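Local coordinates for fiber protein (Duck adenovirus 1, PDB 6ITX), which probably attaches the virus to receptors on the host cell through its trimeric C-terminal head, the part of the fibre described here, at residues I97-N102 / L165-A170; G133-T138 / L194-N199; I263-V268 / I294-V299. One frame throughout, in Å; residues are numbered along the deposited sequence.

Overall arrangement
All three contacts lie in the interior of the fibre head, a trimeric β-sandwich domain, and their centres are 11 to 14 Å apart. Interactions 1 and 2 interleave along the chain, since 133-138 falls between 97-102 and 165-170, and 194-199 comes after both; interaction 3 follows nearer the C-terminus. Interactions 1 and 2 meet where Phe196 packs on Ile97 and Pro167. Interactions 2 and 3 share a sheet through neighbouring strands 134-144 and 288-299, and the backbones of Leu165 and Ile263 link interaction 1 to interaction 3. Apolar packing thus continues from the connecting loops into the sandwich core; all three include a residue packing on another subunit, and Gly133 and Val299 line the bound glutamine.

Interaction 1: I97-N102 / L165-A170; sequences ISMGNN and LCPFSA
The puckered pyrrolidine ring of Pro167 receives the Met99 methyl above its mean plane, while Ile97 comes in from beyond the CB corner on the same side. The truly flat neighbour, the Phe168 ring, carries Cys166 SG on one face, 3.6 Å above the plane and displaced toward the rim. These rings belong to a type I β turn, Cys166 to Ser169, which follows strand 160-165 of the head's β-sandwich and meets the end of strand 95-100.

The contact is entirely apolar. Met99 CE lies 3.3 Å from Pro167 CB and about 4.0 Å from both CG and CD of that proline, so the methyl covers the ring instead of touching one corner. An unbranched side chain suits this reach: beyond CG it runs extended (chi2 172°, chi3 177°), carrying the methyl across a CA separation of 7.8 Å between Met99 and Pro167. Ile97 is shorter and supplies its CD1 methyl, 3.7 Å from Pro167 CB. Between them, Ser98 faces the other side of the strand, where its OG is hydrogen-bonded to Trp186 NE1.

Proline is well placed at the second position of the turn, because its ring restricts phi to about the value needed there (-61°) while presenting a compact hydrocarbon surface to the strand. Phe168, next in the turn, leads away from this contact and packs on Leu260 and Ala262. The turn itself is closed by a backbone hydrogen bond from Ser169 N to Cys166 O, 3.0 Å long.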
ATOM      1  N   ILE A  97      11.240  -5.183 -14.918  1.00 39.94           N
ATOM      2  CA  ILE A  97      10.912  -4.688 -16.246  1.00 39.46           C
ATOM      3  C   ILE A  97      10.357  -3.288 -16.078  1.00 38.97           C
ATOM      4  O   ILE A  97       9.927  -2.892 -14.995  1.00 40.76           O
ATOM      5  CB  ILE A  97       9.881  -5.546 -17.035  1.00 41.76           C
ATOM      6  CG1 ILE A  97       8.501  -5.514 -16.363  1.00 38.21           C
ATOM      7  CG2 ILE A  97      10.396  -6.962 -17.290  1.00 39.26           C
ATOM      8  CD1 ILE A  97       7.378  -6.013 -17.250  1.00 35.77           C
ATOM      9  N   SER A  98      10.349  -2.547 -17.175  1.00 39.56           N
ATOM     10  CA  SER A  98       9.761  -1.223 -17.195  1.00 38.86           C
ATOM     11  C   SER A  98       9.112  -0.982 -18.552  1.00 41.81           C
ATOM     12  O   SER A  98       9.477  -1.599 -19.557  1.00 38.13           O
ATOM     13  CB  SER A  98      10.815  -0.150 -16.887  1.00 36.35           C
ATOM     14  OG  SER A  98      11.648   0.056 -18.003  1.00 39.48           O
ATOM     15  N   MET A  99       8.120  -0.095 -18.570  1.00 41.80           N
ATOM     16  CA  MET A  99       7.447   0.257 -19.811  1.00 40.08           C
ATOM     17  C   MET A  99       7.248   1.761 -19.882  1.00 36.25           C
ATOM     18  O   MET A  99       7.089   2.430 -18.860  1.00 40.84           O
ATOM     19  CB  MET A  99       6.107  -0.457 -19.930  1.00 45.36           C
ATOM     20  CG  MET A  99       6.089  -1.769 -19.176  1.00 43.95           C
ATOM     21  SD  MET A  99       4.449  -2.471 -19.153  1.00 64.94           S
ATOM     22  CE  MET A  99       4.823  -3.969 -18.290  1.00 51.76           C
ATOM     23  N   GLY A 100       7.261   2.286 -21.095  1.00 35.81           N
ATOM     24  CA  GLY A 100       7.141   3.709 -21.263  1.00 36.66           C
ATOM     25  C   GLY A 100       8.476   4.399 -21.074  1.00 37.94           C
ATOM     26  O   GLY A 100       9.543   3.777 -21.071  1.00 39.27           O
ATOM     27  N   ASN A 101       8.402   5.715 -20.890  1.00 40.60           N
ATOM     28  CA  ASN A 101       9.561   6.600 -20.959  1.00 34.45           C
ATOM     29  C   ASN A 101       9.565   7.479 -19.720  1.00 37.33           C
ATOM     30  O   ASN A 101       8.740   8.397 -19.606  1.00 36.12           O
ATOM     31  CB  ASN A 101       9.504   7.443 -22.232  1.00 28.65           C
ATOM     32  CG  ASN A 101      10.505   8.571 -22.237  1.00 33.66           C
ATOM     33  OD1 ASN A 101      11.543   8.511 -21.585  1.00 38.60           O
ATOM     34  ND2 ASN A 101      10.209   9.603 -23.004  1.00 38.66           N
ATOM     35  N   ASN A 102      10.504   7.223 -18.804  1.00 33.94           N
ATOM     36  CA  ASN A 102      10.519   8.012 -17.576  1.00 36.60           C
ATOM     37  C   ASN A 102      10.908   9.469 -17.797  1.00 40.73           C
ATOM     38  O   ASN A 102      10.826  10.258 -16.852  1.00 44.20           O
ATOM     39  CB  ASN A 102      11.454   7.402 -16.533  1.00 35.68           C
ATOM     40  CG  ASN A 102      12.906   7.400 -16.968  1.00 39.22           C
ATOM     41  OD1 ASN A 102      13.235   7.848 -18.066  1.00 43.24           O
ATOM     42  ND2 ASN A 102      13.782   6.876 -16.115  1.00 33.53           N
ATOM     43  N   LEU A 165      -2.057  -2.334 -18.831  1.00 34.50           N
ATOM     44  CA  LEU A 165      -0.655  -2.716 -18.848  1.00 35.43           C
ATOM     45  C   LEU A 165      -0.582  -4.108 -19.432  1.00 34.72           C
ATOM     46  O   LEU A 165      -1.207  -5.027 -18.902  1.00 42.47           O
ATOM     47  CB  LEU A 165      -0.045  -2.725 -17.446  1.00 34.76           C
ATOM     48  CG  LEU A 165      -0.195  -1.487 -16.580  1.00 37.69           C
ATOM     49  CD1 LEU A 165       0.896  -1.511 -15.519  1.00 42.30           C
ATOM     50  CD2 LEU A 165      -0.159  -0.194 -17.422  1.00 31.74           C
ATOM     51  N   CYS A 166       0.192  -4.275 -20.500  1.00 41.56           N
ATOM     52  CA  CYS A 166       0.382  -5.576 -21.133  1.00 42.61           C
ATOM     53  C   CYS A 166       1.868  -5.899 -21.161  1.00 41.26           C
ATOM     54  O   CYS A 166       2.530  -5.739 -22.197  1.00 42.92           O
ATOM     55  CB  CYS A 166      -0.208  -5.606 -22.540  1.00 42.70           C
ATOM     56  SG  CYS A 166      -0.339  -7.285 -23.162  1.00 51.53           S
ATOM     57  N   PRO A 167       2.425  -6.363 -20.047  1.00 45.08           N
ATOM     58  CA  PRO A 167       3.857  -6.719 -20.038  1.00 44.76           C
ATOM     59  C   PRO A 167       4.216  -7.825 -21.017  1.00 40.27           C
ATOM     60  O   PRO A 167       5.398  -7.985 -21.343  1.00 41.38           O
ATOM     61  CB  PRO A 167       4.112  -7.146 -18.581  1.00 42.29           C
ATOM     62  CG  PRO A 167       2.775  -7.384 -17.988  1.00 38.08           C
ATOM     63  CD  PRO A 167       1.776  -6.562 -18.743  1.00 41.23           C
ATOM     64  N   PHE A 168       3.234  -8.588 -21.499  1.00 43.51           N
ATOM     65  CA  PHE A 168       3.445  -9.650 -22.477  1.00 47.12           C
ATOM     66  C   PHE A 168       2.927  -9.249 -23.859  1.00 46.05           C
ATOM     67  O   PHE A 168       2.519 -10.101 -24.653  1.00 49.15           O
ATOM     68  CB  PHE A 168       2.780 -10.944 -22.005  1.00 38.09           C
ATOM     69  CG  PHE A 168       1.316 -10.786 -21.708  1.00 44.83           C
ATOM     70  CD1 PHE A 168       0.368 -10.959 -22.712  1.00 46.45           C
ATOM     71  CD2 PHE A 168       0.886 -10.436 -20.436  1.00 43.70           C
ATOM     72  CE1 PHE A 168      -0.973 -10.801 -22.450  1.00 44.46           C
ATOM     73  CE2 PHE A 168      -0.459 -10.279 -20.164  1.00 40.94           C
ATOM     74  CZ  PHE A 168      -1.389 -10.464 -21.172  1.00 43.56           C
ATOM     75  N   SER A 169       2.928  -7.947 -24.154  1.00 42.15           N
ATOM     76  CA  SER A 169       2.447  -7.466 -25.444  1.00 44.70           C
ATOM     77  C   SER A 169       3.263  -7.984 -26.625  1.00 48.99           C
ATOM     78  O   SER A 169       2.795  -7.877 -27.765  1.00 50.11           O
ATOM     79  CB  SER A 169       2.452  -5.940 -25.475  1.00 43.53           C
ATOM     80  OG  SER A 169       3.775  -5.424 -25.402  1.00 39.87           O
ATOM     81  N   ALA A 170       4.469  -8.523 -26.403  1.00 45.09           N
ATOM     82  CA  ALA A 170       5.250  -9.010 -27.538  1.00 45.79           C
ATOM     83  C   ALA A 170       4.668 -10.316 -28.073  1.00 50.99           C
ATOM     84  O   ALA A 170       4.581 -10.513 -29.295  1.00 51.21           O
ATOM     85  CB  ALA A 170       6.718  -9.176 -27.145  1.00 37.29           C
TER

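Interaction 2: G133-T138 / L194-N199; sequences GLVHGT and LYFAAN. With GLN (glutamine), chain G.
Val135, in strand 134-138, and Phe196, in the segment leading to helix 200-203, bring their CA atoms within 6.7 Å, yet no hydrogen bond joins the two backbones. The strand uses its backbone elsewhere, pairing Val135 with Tyr298.

Val135 points toward segment 194-199 and brings both methyls to the CD2 corner of the Phe196 ring: CG2 lies 3.6 Å from CD2 of that ring, and CG1 lies 3.9 Å from the same carbon. With chi1 at -65°, the phenyl group swings from its own segment toward the strand, where its breadth also lets it pack on Ile97, Leu128 and Pro167. A β-branched valine suits an extended strand and makes a short, broad apolar surface.

Just before the strand begins, Gly133 has a positive phi (91°), readily adopted by glycine, and its O accepts a weak hydrogen bond from NE2 of the bound glutamine, 3.3 Å away. Asn199 borders the ligand too, its ND2 4.0 Å from the glutamine CG, while its OD1 caps the following helix at Ser202 N. Dispersion and burial of hydrocarbon therefore join the two segments, whereas the polar groups near their ends make a weak bond to the ligand and cap the helix.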
ATOM      1  N   GLY A 133       7.069 -13.922  -6.252  1.00 34.83           N
ATOM      2  CA  GLY A 133       5.795 -14.207  -6.863  1.00 32.08           C
ATOM      3  C   GLY A 133       4.800 -13.084  -6.767  1.00 37.62           C
ATOM      4  O   GLY A 133       3.716 -13.184  -7.356  1.00 40.82           O
ATOM      5  N   LEU A 134       5.118 -12.035  -6.016  1.00 36.17           N
ATOM      6  CA  LEU A 134       4.321 -10.823  -5.978  1.00 33.28           C
ATOM      7  C   LEU A 134       4.976  -9.813  -6.893  1.00 33.20           C
ATOM      8  O   LEU A 134       6.204  -9.733  -6.955  1.00 36.50           O
ATOM      9  CB  LEU A 134       4.232 -10.257  -4.557  1.00 36.18           C
ATOM     10  CG  LEU A 134       3.465 -11.042  -3.490  1.00 34.46           C
ATOM     11  CD1 LEU A 134       3.316 -10.202  -2.230  1.00 32.42           C
ATOM     12  CD2 LEU A 134       2.107 -11.514  -4.005  1.00 32.24           C
ATOM     13  N   VAL A 135       4.167  -9.058  -7.613  1.00 34.22           N
ATOM     14  CA  VAL A 135       4.668  -7.924  -8.376  1.00 36.10           C
ATOM     15  C   VAL A 135       4.493  -6.682  -7.517  1.00 33.30           C
ATOM     16  O   VAL A 135       3.408  -6.437  -6.976  1.00 31.56           O
ATOM     17  CB  VAL A 135       3.928  -7.783  -9.718  1.00 33.79           C
ATOM     18  CG1 VAL A 135       4.249  -6.454 -10.364  1.00 30.15           C
ATOM     19  CG2 VAL A 135       4.272  -8.922 -10.641  1.00 30.47           C
ATOM     20  N   HIS A 136       5.566  -5.926  -7.349  1.00 31.03           N
ATOM     21  CA  HIS A 136       5.499  -4.607  -6.740  1.00 34.87           C
ATOM     22  C   HIS A 136       5.939  -3.612  -7.799  1.00 38.78           C
ATOM     23  O   HIS A 136       7.058  -3.706  -8.317  1.00 36.91           O
ATOM     24  CB  HIS A 136       6.386  -4.512  -5.495  1.00 32.16           C
ATOM     25  CG  HIS A 136       6.134  -5.592  -4.495  1.00 34.78           C
ATOM     26  ND1 HIS A 136       4.888  -5.833  -3.953  1.00 37.35           N
ATOM     27  CD2 HIS A 136       6.967  -6.503  -3.943  1.00 35.25           C
ATOM     28  CE1 HIS A 136       4.967  -6.846  -3.107  1.00 36.89           C
ATOM     29  NE2 HIS A 136       6.217  -7.276  -3.089  1.00 35.57           N
ATOM     30  N   GLY A 137       5.057  -2.675  -8.138  1.00 34.84           N
ATOM     31  CA  GLY A 137       5.354  -1.720  -9.181  1.00 35.96           C
ATOM     32  C   GLY A 137       4.930  -0.315  -8.800  1.00 40.49           C
ATOM     33  O   GLY A 137       4.270  -0.089  -7.775  1.00 38.71           O
ATOM     34  N   THR A 138       5.347   0.638  -9.639  1.00 34.21           N
ATOM     35  CA  THR A 138       4.818   1.993  -9.617  1.00 34.38           C
ATOM     36  C   THR A 138       4.344   2.350 -11.018  1.00 37.10           C
ATOM     37  O   THR A 138       4.890   1.869 -12.014  1.00 40.65           O
ATOM     38  CB  THR A 138       5.853   3.037  -9.135  1.00 33.07           C
ATOM     39  OG1 THR A 138       6.943   3.107 -10.060  1.00 36.39           O
ATOM     40  CG2 THR A 138       6.397   2.683  -7.769  1.00 35.47           C
ATOM     41  N   LEU A 194       6.839 -12.435 -18.983  1.00 47.56           N
ATOM     42  CA  LEU A 194       5.752 -13.352 -18.659  1.00 45.26           C
ATOM     43  C   LEU A 194       5.538 -13.500 -17.158  1.00 45.57           C
ATOM     44  O   LEU A 194       4.452 -13.916 -16.737  1.00 46.88           O
ATOM     45  CB  LEU A 194       6.020 -14.721 -19.288  1.00 49.68           C
ATOM     46  CG  LEU A 194       6.142 -14.743 -20.812  1.00 50.08           C
ATOM     47  CD1 LEU A 194       6.338 -16.157 -21.267  1.00 52.33           C
ATOM     48  CD2 LEU A 194       4.912 -14.137 -21.475  1.00 51.23           C
ATOM     49  N   TYR A 195       6.533 -13.165 -16.338  1.00 44.98           N
ATOM     50  CA  TYR A 195       6.361 -13.287 -14.895  1.00 46.77           C
ATOM     51  C   TYR A 195       5.459 -12.206 -14.335  1.00 45.37           C
ATOM     52  O   TYR A 195       5.076 -12.290 -13.161  1.00 43.41           O
ATOM     53  CB  TYR A 195       7.716 -13.239 -14.181  1.00 49.93           C
ATOM     54  CG  TYR A 195       8.442 -14.567 -14.154  1.00 56.20           C
ATOM     55  CD1 TYR A 195       8.371 -15.445 -15.235  1.00 60.25           C
ATOM     56  CD2 TYR A 195       9.198 -14.942 -13.053  1.00 59.13           C
ATOM     57  CE1 TYR A 195       9.031 -16.663 -15.216  1.00 72.22           C
ATOM     58  CE2 TYR A 195       9.874 -16.153 -13.024  1.00 68.19           C
ATOM     59  CZ  TYR A 195       9.789 -17.012 -14.108  1.00 72.02           C
ATOM     60  OH  TYR A 195      10.450 -18.223 -14.080  1.00 64.49           O
ATOM     61  N   PHE A 196       5.124 -11.205 -15.148  1.00 43.36           N
ATOM     62  CA  PHE A 196       4.359 -10.044 -14.728  1.00 41.11           C
ATOM     63  C   PHE A 196       2.949 -10.033 -15.310  1.00 41.42           C
ATOM     64  O   PHE A 196       2.275  -8.996 -15.275  1.00 39.99           O
ATOM     65  CB  PHE A 196       5.095  -8.761 -15.119  1.00 41.30           C
ATOM     66  CG  PHE A 196       6.408  -8.563 -14.417  1.00 40.50           C
ATOM     67  CD1 PHE A 196       7.570  -9.120 -14.929  1.00 39.39           C
ATOM     68  CD2 PHE A 196       6.486  -7.779 -13.274  1.00 40.54           C
ATOM     69  CE1 PHE A 196       8.779  -8.924 -14.313  1.00 38.76           C
ATOM     70  CE2 PHE A 196       7.694  -7.583 -12.638  1.00 38.39           C
ATOM     71  CZ  PHE A 196       8.849  -8.156 -13.167  1.00 43.64           C
ATOM     72  N   ALA A 197       2.490 -11.138 -15.871  1.00 40.38           N
ATOM     73  CA  ALA A 197       1.060 -11.290 -16.049  1.00 39.69           C
ATOM     74  C   ALA A 197       0.427 -11.621 -14.700  1.00 39.29           C
ATOM     75  O   ALA A 197       1.064 -12.214 -13.822  1.00 37.96           O
ATOM     76  CB  ALA A 197       0.758 -12.388 -17.065  1.00 42.80           C
ATOM     77  N   ALA A 198      -0.828 -11.226 -14.529  1.00 38.57           N
ATOM     78  CA  ALA A 198      -1.481 -11.448 -13.244  1.00 38.97           C
ATOM     79  C   ALA A 198      -1.790 -12.933 -13.043  1.00 37.18           C
ATOM     80  O   ALA A 198      -2.231 -13.622 -13.969  1.00 35.85           O
ATOM     81  CB  ALA A 198      -2.752 -10.607 -13.145  1.00 33.77           C
ATOM     82  N   ASN A 199      -1.565 -13.417 -11.817  1.00 35.96           N
ATOM     83  CA  ASN A 199      -1.660 -14.848 -11.523  1.00 39.77           C
ATOM     84  C   ASN A 199      -2.950 -15.455 -12.057  1.00 34.92           C
ATOM     85  O   ASN A 199      -4.033 -14.897 -11.879  1.00 35.50           O
ATOM     86  CB  ASN A 199      -1.578 -15.086 -10.016  1.00 41.31           C
ATOM     87  CG  ASN A 199      -1.668 -16.567  -9.659  1.00 39.37           C
ATOM     88  OD1 ASN A 199      -2.746 -17.102  -9.354  1.00 37.10           O
ATOM     89  ND2 ASN A 199      -0.526 -17.239  -9.701  1.00 47.93           N
TER
HETATM   90  N   GLN G 401       3.878 -19.288 -11.601  1.00 54.60           N
HETATM   91  CA  GLN G 401       4.355 -19.670 -10.279  1.00 65.49           C
HETATM   92  C   GLN G 401       4.613 -21.191 -10.230  1.00 78.44           C
HETATM   93  O   GLN G 401       5.180 -21.791 -11.161  1.00 81.78           O
HETATM   94  CB  GLN G 401       3.343 -19.253  -9.181  1.00 68.95           C
HETATM   95  CG  GLN G 401       3.341 -17.748  -8.754  1.00 47.68           C
HETATM   96  CD  GLN G 401       2.751 -17.495  -7.352  1.00 50.24           C
HETATM   97  OE1 GLN G 401       2.470 -18.433  -6.596  1.00 61.99           O
HETATM   98  NE2 GLN G 401       2.576 -16.221  -7.001  1.00 41.24           N

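Interaction 3: I263-V268 / I294-V299; sequences IYMVFV and IPFTYV
Three pairs meet across the interior of the head's β-sandwich: Ile263 with Tyr298, Met265 with Phe296, and Phe267 with Ile294. Segments 263-268 and 294-299 run roughly antiparallel (148°), but their axes are 10.8 Å apart and no hydrogen bond crosses; they belong to facing layers joined by side chains.

In the middle pair, Met265 CE sits over the centre of the Phe296 ring, 3.4 Å from its centroid, in a CH-pi contact. The Met265 chain bends at chi3 (136°) to set the methyl there, and SD lies farther above the same face in a Met-aromatic contact. Methionine suits the place because its flexible thioether can place a methyl over an aromatic face. Ile263 treats Tyr298 similarly, though less centrally: CG1 stands 4.1 Å from the ring centroid, and CD1 continues toward the phenolic end, 3.4 Å from CZ. In the remaining pair the two side chains run antiparallel alongside each other, and Ile294 CD1 meets the Phe267 ring at its rim, in the ring plane and 3.7 Å from Phe267 CE2.

Phe296 and Tyr298 both have CG between backbone N and carbonyl carbon (chi1 62° each), which raises their rings into the core; the edge of each ring faces its neighbour, through Phe296 CE2 and Tyr298 CD1.

Farther out, Val248 packs on Ile263 and Met265, Ile139 packs on Met265, Phe267 and Phe296, and Phe267 stacks with Phe161. Tyrosine can fill this interior because Tyr298 OH is hydrogen-bonded to Phe196 O.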
ATOM      1  N   ILE A 263      -3.275  -6.138 -16.829  1.00 35.84           N
ATOM      2  CA  ILE A 263      -3.724  -5.362 -15.674  1.00 36.34           C
ATOM      3  C   ILE A 263      -4.465  -4.122 -16.158  1.00 36.39           C
ATOM      4  O   ILE A 263      -3.907  -3.318 -16.915  1.00 34.42           O
ATOM      5  CB  ILE A 263      -2.563  -4.961 -14.757  1.00 36.84           C
ATOM      6  CG1 ILE A 263      -1.901  -6.199 -14.172  1.00 37.32           C
ATOM      7  CG2 ILE A 263      -3.066  -4.098 -13.635  1.00 35.94           C
ATOM      8  CD1 ILE A 263      -0.607  -6.531 -14.880  1.00 37.09           C
ATOM      9  N   TYR A 264      -5.721  -3.973 -15.718  1.00 34.12           N
ATOM     10  CA  TYR A 264      -6.513  -2.770 -15.952  1.00 32.32           C
ATOM     11  C   TYR A 264      -6.343  -1.809 -14.784  1.00 33.19           C
ATOM     12  O   TYR A 264      -6.287  -2.218 -13.621  1.00 34.60           O
ATOM     13  CB  TYR A 264      -7.998  -3.111 -16.122  1.00 32.22           C
ATOM     14  CG  TYR A 264      -8.915  -1.923 -16.377  1.00 32.37           C
ATOM     15  CD1 TYR A 264      -8.824  -1.179 -17.557  1.00 32.89           C
ATOM     16  CD2 TYR A 264      -9.889  -1.561 -15.454  1.00 32.72           C
ATOM     17  CE1 TYR A 264      -9.670  -0.098 -17.805  1.00 32.63           C
ATOM     18  CE2 TYR A 264     -10.755  -0.479 -15.698  1.00 36.00           C
ATOM     19  CZ  TYR A 264     -10.640   0.252 -16.874  1.00 37.38           C
ATOM     20  OH  TYR A 264     -11.489   1.332 -17.119  1.00 37.76           O
ATOM     21  N   MET A 265      -6.251  -0.528 -15.099  1.00 33.33           N
ATOM     22  CA  MET A 265      -6.031   0.494 -14.091  1.00 31.63           C
ATOM     23  C   MET A 265      -6.913   1.670 -14.432  1.00 33.67           C
ATOM     24  O   MET A 265      -6.742   2.274 -15.492  1.00 35.19           O
ATOM     25  CB  MET A 265      -4.574   0.916 -14.061  1.00 28.70           C
ATOM     26  CG  MET A 265      -3.678  -0.262 -13.799  1.00 33.53           C
ATOM     27  SD  MET A 265      -2.060   0.267 -13.327  1.00 49.04           S
ATOM     28  CE  MET A 265      -1.763  -0.837 -11.993  1.00 41.25           C
ATOM     29  N   VAL A 266      -7.871   1.979 -13.568  1.00 32.34           N
ATOM     30  CA  VAL A 266      -8.701   3.159 -13.757  1.00 37.11           C
ATOM     31  C   VAL A 266      -8.305   4.184 -12.706  1.00 32.71           C
ATOM     32  O   VAL A 266      -8.143   3.846 -11.525  1.00 31.08           O
ATOM     33  CB  VAL A 266     -10.203   2.824 -13.720  1.00 34.52           C
ATOM     34  CG1 VAL A 266     -10.552   1.997 -12.512  1.00 30.50           C
ATOM     35  CG2 VAL A 266     -11.019   4.104 -13.779  1.00 32.89           C
ATOM     36  N   PHE A 267      -8.079   5.416 -13.154  1.00 33.74           N
ATOM     37  CA  PHE A 267      -7.664   6.533 -12.313  1.00 31.03           C
ATOM     38  C   PHE A 267      -8.840   7.478 -12.155  1.00 31.65           C
ATOM     39  O   PHE A 267      -9.484   7.834 -13.149  1.00 33.82           O
ATOM     40  CB  PHE A 267      -6.504   7.305 -12.943  1.00 31.17           C
ATOM     41  CG  PHE A 267      -5.243   6.521 -13.072  1.00 29.67           C
ATOM     42  CD1 PHE A 267      -5.124   5.530 -14.017  1.00 29.97           C
ATOM     43  CD2 PHE A 267      -4.167   6.790 -12.252  1.00 30.97           C
ATOM     44  CE1 PHE A 267      -3.960   4.817 -14.132  1.00 34.82           C
ATOM     45  CE2 PHE A 267      -2.998   6.073 -12.352  1.00 30.07           C
ATOM     46  CZ  PHE A 267      -2.888   5.089 -13.294  1.00 33.21           C
ATOM     47  N   VAL A 268      -9.118   7.889 -10.922  1.00 32.23           N
ATOM     48  CA  VAL A 268     -10.098   8.939 -10.649  1.00 33.53           C
ATOM     49  C   VAL A 268      -9.381  10.040  -9.880  1.00 33.35           C
ATOM     50  O   VAL A 268      -8.755   9.776  -8.844  1.00 35.45           O
ATOM     51  CB  VAL A 268     -11.310   8.417  -9.864  1.00 31.04           C
ATOM     52  CG1 VAL A 268     -12.304   9.532  -9.602  1.00 28.72           C
ATOM     53  CG2 VAL A 268     -11.968   7.306 -10.625  1.00 40.42           C
ATOM     54  N   ILE A 294       2.935   6.001  -8.494  1.00 25.97           N
ATOM     55  CA  ILE A 294       1.955   5.437  -7.573  1.00 27.91           C
ATOM     56  C   ILE A 294       2.320   3.969  -7.339  1.00 30.18           C
ATOM     57  O   ILE A 294       2.262   3.172  -8.289  1.00 33.37           O
ATOM     58  CB  ILE A 294       0.524   5.573  -8.109  1.00 32.74           C
ATOM     59  CG1 ILE A 294       0.221   7.033  -8.480  1.00 29.07           C
ATOM     60  CG2 ILE A 294      -0.492   4.990  -7.101  1.00 24.85           C
ATOM     61  CD1 ILE A 294      -0.969   7.205  -9.413  1.00 25.47           C
ATOM     62  N   PRO A 295       2.666   3.575  -6.121  1.00 34.78           N
ATOM     63  CA  PRO A 295       2.987   2.157  -5.881  1.00 33.81           C
ATOM     64  C   PRO A 295       1.740   1.306  -5.713  1.00 31.68           C
ATOM     65  O   PRO A 295       0.751   1.733  -5.112  1.00 36.90           O
ATOM     66  CB  PRO A 295       3.810   2.200  -4.591  1.00 25.99           C
ATOM     67  CG  PRO A 295       3.325   3.410  -3.918  1.00 32.63           C
ATOM     68  CD  PRO A 295       3.011   4.419  -4.972  1.00 24.78           C
ATOM     69  N   PHE A 296       1.797   0.092  -6.263  1.00 30.29           N
ATOM     70  CA  PHE A 296       0.723  -0.889  -6.158  1.00 27.82           C
ATOM     71  C   PHE A 296       1.329  -2.283  -6.208  1.00 30.91           C
ATOM     72  O   PHE A 296       2.462  -2.469  -6.665  1.00 31.75           O
ATOM     73  CB  PHE A 296      -0.295  -0.728  -7.289  1.00 38.85           C
ATOM     74  CG  PHE A 296       0.297  -0.956  -8.666  1.00 39.49           C
ATOM     75  CD1 PHE A 296       0.976   0.066  -9.325  1.00 35.41           C
ATOM     76  CD2 PHE A 296       0.206  -2.201  -9.277  1.00 36.64           C
ATOM     77  CE1 PHE A 296       1.541  -0.146 -10.566  1.00 35.17           C
ATOM     78  CE2 PHE A 296       0.768  -2.417 -10.519  1.00 43.58           C
ATOM     79  CZ  PHE A 296       1.435  -1.383 -11.169  1.00 40.26           C
ATOM     80  N   THR A 297       0.550  -3.272  -5.765  1.00 34.49           N
ATOM     81  CA  THR A 297       0.995  -4.660  -5.711  1.00 30.29           C
ATOM     82  C   THR A 297      -0.097  -5.589  -6.228  1.00 31.98           C
ATOM     83  O   THR A 297      -1.272  -5.414  -5.905  1.00 36.20           O
ATOM     84  CB  THR A 297       1.377  -5.063  -4.273  1.00 31.32           C
ATOM     85  OG1 THR A 297       2.599  -4.412  -3.877  1.00 25.79           O
ATOM     86  CG2 THR A 297       1.560  -6.569  -4.160  1.00 32.80           C
ATOM     87  N   TYR A 298       0.283  -6.579  -7.032  1.00 35.38           N
ATOM     88  CA  TYR A 298      -0.627  -7.670  -7.375  1.00 33.25           C
ATOM     89  C   TYR A 298       0.162  -8.969  -7.450  1.00 35.70           C
ATOM     90  O   TYR A 298       1.403  -8.966  -7.490  1.00 35.19           O
ATOM     91  CB  TYR A 298      -1.369  -7.417  -8.704  1.00 37.18           C
ATOM     92  CG  TYR A 298      -0.450  -7.307  -9.895  1.00 36.36           C
ATOM     93  CD1 TYR A 298       0.168  -6.108 -10.195  1.00 39.29           C
ATOM     94  CD2 TYR A 298      -0.181  -8.400 -10.702  1.00 35.46           C
ATOM     95  CE1 TYR A 298       1.022  -5.995 -11.264  1.00 38.45           C
ATOM     96  CE2 TYR A 298       0.674  -8.293 -11.782  1.00 35.20           C
ATOM     97  CZ  TYR A 298       1.272  -7.085 -12.058  1.00 35.83           C
ATOM     98  OH  TYR A 298       2.131  -6.949 -13.129  1.00 33.35           O
ATOM     99  N   VAL A 299      -0.577 -10.083  -7.490  1.00 33.83           N
ATOM    100  CA  VAL A 299       0.038 -11.405  -7.583  1.00 33.76           C
ATOM    101  C   VAL A 299       0.540 -11.636  -9.002  1.00 35.75           C
ATOM    102  O   VAL A 299      -0.226 -11.574  -9.971  1.00 34.36           O
ATOM    103  CB  VAL A 299      -0.946 -12.507  -7.173  1.00 34.67           C
ATOM    104  CG1 VAL A 299      -0.191 -13.776  -6.837  1.00 37.45           C
ATOM    105  CG2 VAL A 299      -1.792 -12.089  -6.000  1.00 33.34           C
TER